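Local structure of SusD superfamily protein (Bacteroides vulgatus ATCC 8482, 3JQ0) at residues A[67-72]-A[473-479]; A[227-231]-A[314-319]. The protein is of unknown function but, as a SusD-family protein of the outer membrane, probably binds glycans or other nutrients at the cell surface. All coordinates share one frame; numbering follows the deposited sequence.

Interaction 1: A[67-72]-A[473-479]; sequences VGISNY and WPIDAGT
The indole of Trp473 is met at its edge by the backbone of the 67-72 loop: Val67 O lies near the ring plane 3.5 Å from Trp473 CE3, and Gly68 CA sits close to the plane beside CZ3. At Gly68's backbone conformation a beta carbon would collide with Val67 O, and would also strike the indole. Ile69 brings CG1 to 3.9 Å from Trp473 CZ3, while Arg37 makes a cation-pi contact with the same ring system. The ring of Tyr72 receives two aliphatic groups, Ile475 CD1 near its hydroxyl and Thr479 CG2 near CE2, and Trp122 of helix 97-122 meets it edge-to-face. Between these aromatic ends, Val67 CB packs on Pro474 CG (3.8 Å) and Val67 CG1 reaches the backbone of Asp476. The two segments also share a water that donates to both Ile69 O and Pro474 O.

Asp476 illustrates the helix N-cap put to a second use. Its carboxylate caps the helix 477-482, OD2 accepting from Thr479 N at 3.0 Å from above the carboxylate plane. OD1 meanwhile accepts from Asn71 N (2.9 Å, 158° at the hydrogen) and from Thr479 OG1 (2.7 Å), both on its syn side but from opposite faces of the plane. CG stands between the backbone N and carbonyl carbon (chi1 63°), which turns the group back over the first helical turn. An alanine here removes all three acceptor bonds, and would probably leave Asn71 N without this partner and the first turn uncapped. Beyond, Pro474 O also accepts from Trp122 NE1 of helix 97-122, while Ile475 N bonds Gln488 OE1 near the C-terminus.

Interaction 2: A[227-231]-A[314-319]; sequences SSFKD and TRWTTS
Phe229 and Arg315 meet in a textbook CH-pi contact: Arg315 CG stands 3.4 Å from the centroid of the phenyl ring, only 3° off its normal, so the methylene sits squarely over one face. CD follows across the CE1 side of that face. The bend of the arginine chain at chi3 (-70°) then carries the guanidinium onward, with its plane turned 84° from the ring. At the ring edge come Thr318 CG2, 3.7 Å from Phe229 CD2, and Ser319 OG beside CE2. Lys230 crosses Thr318 at a slant, its CE 3.6 Å from Thr318 OG1.

Polar contact between the segments passes through water. One water accepts from Phe229 N and bonds Thr314 OG1; a second accepts from Lys230 N and bonds Thr318 OG1; a third accepts from Lys230 NZ and donates to Thr317 O.

A second shell sets these groups in place. The guanidinium is gripped by salt bridges to Glu437 and Glu441 through NH1 and to Asp313 through NH2, which is consistent with the methylenes being held against the ring face. Ser319 OG donates to Arg315 O (2.7 Å), tying it back to its own helix. On the other side, Ser228 is the N-cap whose OG accepts from Asp231 N at 3.1 Å and donates to Asp231 OD2, closing the first turn of the helix that carries Phe229. Phe229 meets Phe233 edge-to-face within helix 229-233. Short helix 315-319, which leads into strand 320-326, packs on helix 229-233 and, through Arg315, on helices 383-394 and 430-441; Phe229 also touches Glu441 of the latter, while Thr314 is bonded to Ala393 and Ser319 to the backbone of Tyr340.

How the interactions relate
The two contacts lie on opposite sides of the chain's centre, their own centres about 36 Å apart and their nearest atoms about 21 Å apart, and they hold different elements. Interaction 2 is nested within the long loop of chain that interaction 1 closes. Interaction 2 is the more buried: two short helices meet mainly through apolar contact, water carries the polar links between them, and the arginine's charge is met by acids of helix 430-441 and by Asp313. Interaction 1, partly buried, joins an early loop to the loop and helix start at 473-479, near the C-terminus, combining aromatic packing inside with a direct carboxylate-to-backbone bond toward the surface. Each uses an N-cap, but only at interaction 1 does the capping residue also bond across the contact.

Interaction 1: A[67-72]-A[473-479]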
ATOM      1  N   VAL A  67     -18.022  -7.562  -8.399  1.00  9.13           N
ATOM      2  CA  VAL A  67     -17.553  -7.372  -7.033  1.00  8.37           C
ATOM      3  C   VAL A  67     -16.194  -6.742  -6.880  1.00  8.41           C
ATOM      4  O   VAL A  67     -15.779  -6.397  -5.792  1.00  9.35           O
ATOM      5  CB  VAL A  67     -17.615  -8.671  -6.205  1.00  8.64           C
ATOM      6  CG1 VAL A  67     -19.025  -9.223  -6.124  1.00  9.50           C
ATOM      7  CG2 VAL A  67     -16.654  -9.716  -6.738  1.00  9.81           C
ATOM      8  N   GLY A  68     -15.438  -6.651  -7.974  1.00  9.13           N
ATOM      9  CA  GLY A  68     -14.050  -6.139  -7.930  1.00 10.76           C
ATOM     10  C   GLY A  68     -13.063  -7.245  -7.578  1.00 10.11           C
ATOM     11  O   GLY A  68     -12.157  -7.517  -8.367  1.00 12.37           O
ATOM     12  N   ILE A  69     -13.213  -7.817  -6.376  1.00  8.67           N
ATOM     13  CA  ILE A  69     -12.400  -8.936  -5.920  1.00  8.50           C
ATOM     14  C   ILE A  69     -13.339  -9.965  -5.310  1.00  8.19           C
ATOM     15  O   ILE A  69     -14.096  -9.633  -4.403  1.00  8.95           O
ATOM     16  CB  ILE A  69     -11.356  -8.489  -4.852  1.00  8.83           C
ATOM     17  CG1 ILE A  69     -10.421  -7.389  -5.404  1.00  9.72           C
ATOM     18  CG2 ILE A  69     -10.618  -9.715  -4.322  1.00 10.20           C
ATOM     19  CD1 ILE A  69      -9.483  -6.854  -4.341  1.00 11.56           C
ATOM     20  N   SER A  70     -13.282 -11.188  -5.833  1.00  8.16           N
ATOM     21  CA  SER A  70     -14.072 -12.317  -5.355  0.52  8.06           C
ATOM     22  C   SER A  70     -13.452 -13.026  -4.167  1.00  8.20           C
ATOM     23  O   SER A  70     -12.241 -12.993  -3.952  1.00  9.03           O
ATOM     24  CB  SER A  70     -14.287 -13.351  -6.480  0.52  8.87           C
ATOM     25  OG  SER A  70     -15.285 -12.909  -7.375  0.52  8.76           O
ATOM     26  N   ASN A  71     -14.309 -13.735  -3.430  1.00  8.18           N
ATOM     27  CA  ASN A  71     -13.868 -14.720  -2.437  1.00  8.76           C
ATOM     28  C   ASN A  71     -12.849 -14.216  -1.457  1.00  7.85           C
ATOM     29  O   ASN A  71     -11.821 -14.858  -1.209  1.00  8.57           O
ATOM     30  CB  ASN A  71     -13.363 -16.013  -3.119  1.00  9.23           C
ATOM     31  CG  ASN A  71     -13.275 -17.213  -2.151  1.00  9.71           C
ATOM     32  OD1 ASN A  71     -14.048 -17.283  -1.189  1.00 12.80           O
ATOM     33  ND2 ASN A  71     -12.377 -18.128  -2.392  1.00 14.42           N
ATOM     34  N   TYR A  72     -13.102 -13.036  -0.931  1.00  8.09           N
ATOM     35  CA  TYR A  72     -12.248 -12.468   0.124  1.00  8.48           C
ATOM     36  C   TYR A  72     -10.790 -12.385  -0.333  1.00  8.98           C
ATOM     37  O   TYR A  72      -9.859 -12.536   0.473  1.00  9.20           O
ATOM     38  CB  TYR A  72     -12.401 -13.242   1.440  1.00  8.70           C
ATOM     39  CG  TYR A  72     -13.802 -13.213   1.992  1.00  7.93           C
ATOM     40  CD1 TYR A  72     -14.359 -12.068   2.547  1.00  8.36           C
ATOM     41  CD2 TYR A  72     -14.627 -14.353   1.871  1.00  8.99           C
ATOM     42  CE1 TYR A  72     -15.637 -12.072   3.073  1.00  8.74           C
ATOM     43  CE2 TYR A  72     -15.911 -14.362   2.428  1.00  9.51           C
ATOM     44  CZ  TYR A  72     -16.399 -13.225   3.029  1.00  8.46           C
ATOM     45  OH  TYR A  72     -17.640 -13.287   3.617  1.00 10.42           O
ATOM     46  N   TRP A 473     -16.927  -3.951   0.720  1.00  6.94           N
ATOM     47  CA  TRP A 473     -16.956  -4.581  -0.576  1.00  6.82           C
ATOM     48  C   TRP A 473     -18.040  -5.646  -0.588  1.00  6.49           C
ATOM     49  O   TRP A 473     -18.310  -6.269   0.436  1.00  7.36           O
ATOM     50  CB  TRP A 473     -15.612  -5.244  -0.865  1.00  7.51           C
ATOM     51  CG  TRP A 473     -14.454  -4.268  -1.089  1.00  7.00           C
ATOM     52  CD1 TRP A 473     -13.942  -3.405  -0.171  1.00  7.09           C
ATOM     53  CD2 TRP A 473     -13.635  -4.133  -2.260  1.00  7.44           C
ATOM     54  NE1 TRP A 473     -12.916  -2.684  -0.719  1.00  7.09           N
ATOM     55  CE2 TRP A 473     -12.700  -3.130  -1.997  1.00  7.44           C
ATOM     56  CE3 TRP A 473     -13.630  -4.739  -3.515  1.00  8.46           C
ATOM     57  CZ2 TRP A 473     -11.706  -2.760  -2.909  1.00  7.74           C
ATOM     58  CZ3 TRP A 473     -12.661  -4.364  -4.430  1.00  9.95           C
ATOM     59  CH2 TRP A 473     -11.722  -3.373  -4.121  1.00  9.33           C
ATOM     60  N   PRO A 474     -18.673  -5.869  -1.737  1.00  7.17           N
ATOM     61  CA  PRO A 474     -19.672  -6.932  -1.855  1.00  7.28           C
ATOM     62  C   PRO A 474     -19.027  -8.314  -1.894  1.00  7.38           C
ATOM     63  O   PRO A 474     -17.813  -8.443  -2.120  1.00  7.60           O
ATOM     64  CB  PRO A 474     -20.357  -6.596  -3.173  1.00  8.41           C
ATOM     65  CG  PRO A 474     -19.245  -5.985  -4.023  1.00  7.82           C
ATOM     66  CD  PRO A 474     -18.398  -5.204  -3.025  1.00  6.85           C
ATOM     67  N   ILE A 475     -19.840  -9.321  -1.715  1.00  7.72           N
ATOM     68  CA  ILE A 475     -19.462 -10.731  -1.823  1.00  7.54           C
ATOM     69  C   ILE A 475     -20.080 -11.330  -3.084  1.00  7.91           C
ATOM     70  O   ILE A 475     -21.253 -11.162  -3.340  1.00  8.02           O
ATOM     71  CB  ILE A 475     -19.923 -11.538  -0.573  1.00  8.39           C
ATOM     72  CG1 ILE A 475     -19.445 -10.894   0.737  1.00  8.33           C
ATOM     73  CG2 ILE A 475     -19.447 -12.999  -0.694  1.00  9.11           C
ATOM     74  CD1 ILE A 475     -20.119 -11.457   1.965  1.00 10.93           C
ATOM     75  N   ASP A 476     -19.251 -12.006  -3.880  1.00  7.59           N
ATOM     76  CA  ASP A 476     -19.734 -12.609  -5.148  1.00  7.62           C
ATOM     77  C   ASP A 476     -20.629 -13.808  -4.891  1.00  7.87           C
ATOM     78  O   ASP A 476     -20.551 -14.483  -3.846  1.00  8.29           O
ATOM     79  CB  ASP A 476     -18.567 -13.000  -6.013  1.00  8.29           C
ATOM     80  CG  ASP A 476     -17.707 -14.043  -5.374  1.00  7.95           C
ATOM     81  OD1 ASP A 476     -17.032 -13.736  -4.371  1.00  9.77           O
ATOM     82  OD2 ASP A 476     -17.757 -15.211  -5.831  1.00  9.65           O
ATOM     83  N   ALA A 477     -21.458 -14.089  -5.890  1.00  7.45           N
ATOM     84  CA  ALA A 477     -22.366 -15.223  -5.810  1.00  8.51           C
ATOM     85  C   ALA A 477     -21.690 -16.578  -5.684  1.00  7.98           C
ATOM     86  O   ALA A 477     -22.188 -17.459  -5.000  1.00  9.50           O
ATOM     87  CB  ALA A 477     -23.277 -15.212  -7.032  1.00  8.84           C
ATOM     88  N   GLY A 478     -20.542 -16.756  -6.314  1.00  8.34           N
ATOM     89  CA  GLY A 478     -19.816 -18.011  -6.176  1.00  9.14           C
ATOM     90  C   GLY A 478     -19.447 -18.267  -4.729  1.00  8.95           C
ATOM     91  O   GLY A 478     -19.524 -19.391  -4.206  1.00 10.70           O
ATOM     92  N   THR A 479     -19.027 -17.234  -4.014  1.00  8.42           N
ATOM     93  CA  THR A 479     -18.678 -17.358  -2.597  1.00  8.57           C
ATOM     94  C   THR A 479     -19.938 -17.533  -1.748  1.00  8.40           C
ATOM     95  O   THR A 479     -19.961 -18.401  -0.867  1.00  9.75           O
ATOM     96  CB  THR A 479     -17.870 -16.130  -2.176  1.00  9.13           C
ATOM     97  OG1 THR A 479     -16.702 -16.050  -2.991  1.00  9.46           O
ATOM     98  CG2 THR A 479     -17.490 -16.138  -0.693  1.00 11.51           C
TER
HETATM   99  O   HOH W   1     -16.334 -10.514  -3.141  1.00  8.80           O

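Interaction 2: A[227-231]-A[314-319]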
ATOM      1  N   SER A 227      19.191   9.579  -0.016  1.00  8.38           N
ATOM      2  CA  SER A 227      19.825   9.925  -1.278  1.00  8.57           C
ATOM      3  C   SER A 227      18.815  10.456  -2.287  1.00  9.28           C
ATOM      4  O   SER A 227      19.004  11.517  -2.869  1.00 10.36           O
ATOM      5  CB  SER A 227      20.587   8.730  -1.846  1.00  8.61           C
ATOM      6  OG  SER A 227      19.743   7.591  -2.039  1.00  8.35           O
ATOM      7  N   SER A 228      17.723   9.713  -2.453  1.00  9.41           N
ATOM      8  CA  SER A 228      16.592  10.187  -3.237  1.00  9.95           C
ATOM      9  C   SER A 228      15.416   9.271  -3.005  1.00  9.52           C
ATOM     10  O   SER A 228      15.567   8.128  -2.624  1.00  8.71           O
ATOM     11  CB  SER A 228      16.884  10.214  -4.735  1.00 11.64           C
ATOM     12  OG  SER A 228      17.000   8.916  -5.276  1.00 11.63           O
ATOM     13  N   PHE A 229      14.239   9.804  -3.269  1.00 10.62           N
ATOM     14  CA  PHE A 229      13.017   9.007  -3.276  1.00  9.49           C
ATOM     15  C   PHE A 229      13.137   7.802  -4.227  1.00  8.89           C
ATOM     16  O   PHE A 229      12.733   6.697  -3.892  1.00  8.60           O
ATOM     17  CB  PHE A 229      11.834   9.923  -3.610  1.00 10.73           C
ATOM     18  CG  PHE A 229      10.477   9.321  -3.478  1.00  8.30           C
ATOM     19  CD1 PHE A 229       9.898   9.095  -2.262  1.00  9.44           C
ATOM     20  CD2 PHE A 229       9.699   9.128  -4.614  1.00  7.05           C
ATOM     21  CE1 PHE A 229       8.623   8.657  -2.167  1.00  8.57           C
ATOM     22  CE2 PHE A 229       8.410   8.679  -4.500  1.00  7.72           C
ATOM     23  CZ  PHE A 229       7.863   8.475  -3.288  1.00  7.63           C
ATOM     24  N   LYS A 230      13.684   8.021  -5.416  1.00  9.91           N
ATOM     25  CA  LYS A 230      13.836   6.965  -6.369  1.00  9.73           C
ATOM     26  C   LYS A 230      14.667   5.791  -5.835  1.00  7.94           C
ATOM     27  O   LYS A 230      14.378   4.621  -6.146  1.00  8.65           O
ATOM     28  CB  LYS A 230      14.470   7.587  -7.578  1.00 12.11           C
ATOM     29  CG  LYS A 230      14.606   6.689  -8.675  1.00 13.59           C
ATOM     30  CD  LYS A 230      15.116   7.408  -9.973  1.00 16.94           C
ATOM     31  CE  LYS A 230      14.147   8.512 -10.492  1.00 21.31           C
ATOM     32  NZ  LYS A 230      14.490   9.012 -11.890  1.00 25.43           N
ATOM     33  N   ASP A 231      15.691   6.067  -5.045  1.00  7.52           N
ATOM     34  CA  ASP A 231      16.533   5.015  -4.517  1.00  7.55           C
ATOM     35  C   ASP A 231      15.801   4.093  -3.524  1.00  7.90           C
ATOM     36  O   ASP A 231      16.283   3.010  -3.258  1.00  8.49           O
ATOM     37  CB  ASP A 231      17.789   5.596  -3.911  1.00  7.67           C
ATOM     38  CG  ASP A 231      18.671   6.248  -4.944  1.00  9.11           C
ATOM     39  OD1 ASP A 231      18.841   5.735  -6.080  1.00 11.75           O
ATOM     40  OD2 ASP A 231      19.225   7.340  -4.644  1.00 11.27           O
ATOM     41  N   THR A 314      10.789  15.900  -5.441  1.00  7.68           N
ATOM     42  CA  THR A 314      11.282  14.868  -6.333  1.00  7.93           C
ATOM     43  C   THR A 314      10.335  13.672  -6.448  1.00  7.61           C
ATOM     44  O   THR A 314      10.429  12.884  -7.400  1.00  7.79           O
ATOM     45  CB  THR A 314      12.703  14.337  -5.962  1.00 10.15           C
ATOM     46  OG1 THR A 314      12.571  13.459  -4.843  1.00 13.75           O
ATOM     47  CG2 THR A 314      13.704  15.435  -5.679  1.00 10.21           C
ATOM     48  N   ARG A 315       9.375  13.566  -5.534  1.00  6.89           N
ATOM     49  CA  ARG A 315       8.403  12.486  -5.651  1.00  6.46           C
ATOM     50  C   ARG A 315       7.543  12.623  -6.909  1.00  6.15           C
ATOM     51  O   ARG A 315       6.986  11.645  -7.390  1.00  7.21           O
ATOM     52  CB  ARG A 315       7.496  12.413  -4.445  1.00  6.57           C
ATOM     53  CG  ARG A 315       8.273  12.174  -3.162  1.00  6.74           C
ATOM     54  CD  ARG A 315       7.380  12.172  -1.933  1.00  6.38           C
ATOM     55  NE  ARG A 315       6.892  13.546  -1.679  1.00  6.16           N
ATOM     56  CZ  ARG A 315       6.425  13.964  -0.518  1.00  6.32           C
ATOM     57  NH1 ARG A 315       6.233  13.131   0.487  1.00  6.36           N
ATOM     58  NH2 ARG A 315       6.117  15.245  -0.381  1.00  6.96           N
ATOM     59  N   TRP A 316       7.366  13.851  -7.378  1.00  6.72           N
ATOM     60  CA  TRP A 316       6.516  14.148  -8.521  1.00  6.91           C
ATOM     61  C   TRP A 316       6.937  13.378  -9.769  1.00  6.80           C
ATOM     62  O   TRP A 316       6.184  12.544 -10.285  1.00  7.08           O
ATOM     63  CB  TRP A 316       6.524  15.649  -8.769  1.00  6.77           C
ATOM     64  CG  TRP A 316       5.640  16.183  -9.829  1.00  6.77           C
ATOM     65  CD1 TRP A 316       4.772  15.488 -10.605  1.00  7.33           C
ATOM     66  CD2 TRP A 316       5.552  17.558 -10.214  1.00  7.28           C
ATOM     67  NE1 TRP A 316       4.134  16.371 -11.456  1.00  8.09           N
ATOM     68  CE2 TRP A 316       4.583  17.639 -11.228  1.00  7.62           C
ATOM     69  CE3 TRP A 316       6.141  18.718  -9.763  1.00  8.39           C
ATOM     70  CZ2 TRP A 316       4.211  18.843 -11.806  1.00  8.89           C
ATOM     71  CZ3 TRP A 316       5.769  19.903 -10.334  1.00 10.93           C
ATOM     72  CH2 TRP A 316       4.829  19.977 -11.354  1.00  9.28           C
ATOM     73  N   THR A 317       8.155  13.643 -10.246  1.00  7.59           N
ATOM     74  CA  THR A 317       8.607  13.049 -11.505  1.00  8.11           C
ATOM     75  C   THR A 317       9.219  11.673 -11.308  1.00  7.80           C
ATOM     76  O   THR A 317       9.494  10.984 -12.289  1.00  9.07           O
ATOM     77  CB  THR A 317       9.560  13.982 -12.197  1.00  9.96           C
ATOM     78  OG1 THR A 317      10.632  14.285 -11.324  1.00 13.29           O
ATOM     79  CG2 THR A 317       8.857  15.268 -12.625  1.00 11.29           C
ATOM     80  N   THR A 318       9.392  11.241 -10.062  1.00  7.52           N
ATOM     81  CA  THR A 318       9.731   9.840  -9.790  1.00  7.55           C
ATOM     82  C   THR A 318       8.445   8.990  -9.845  1.00  6.93           C
ATOM     83  O   THR A 318       8.452   7.867 -10.371  1.00  7.36           O
ATOM     84  CB  THR A 318      10.476   9.704  -8.454  1.00  9.06           C
ATOM     85  OG1 THR A 318      11.751  10.319  -8.577  1.00 12.12           O
ATOM     86  CG2 THR A 318      10.633   8.259  -8.041  1.00  9.98           C
ATOM     87  N   SER A 319       7.340   9.504  -9.314  1.00  5.92           N
ATOM     88  CA  SER A 319       6.085   8.758  -9.281  1.00  6.25           C
ATOM     89  C   SER A 319       5.348   8.716 -10.592  1.00  5.73           C
ATOM     90  O   SER A 319       4.699   7.715 -10.915  1.00  6.27           O
ATOM     91  CB  SER A 319       5.145   9.366  -8.228  1.00  6.26           C
ATOM     92  OG  SER A 319       5.697   9.275  -6.908  1.00  7.14           O
TER
HETATM   93  O   HOH W   2      14.173  12.821  -2.921  0.52  6.80           O
HETATM   94  O   HOH W   3      13.611  10.785  -6.521  1.00 14.94           O
HETATM   95  O   HOH W   4      12.342  10.637 -12.765  1.00 29.37           O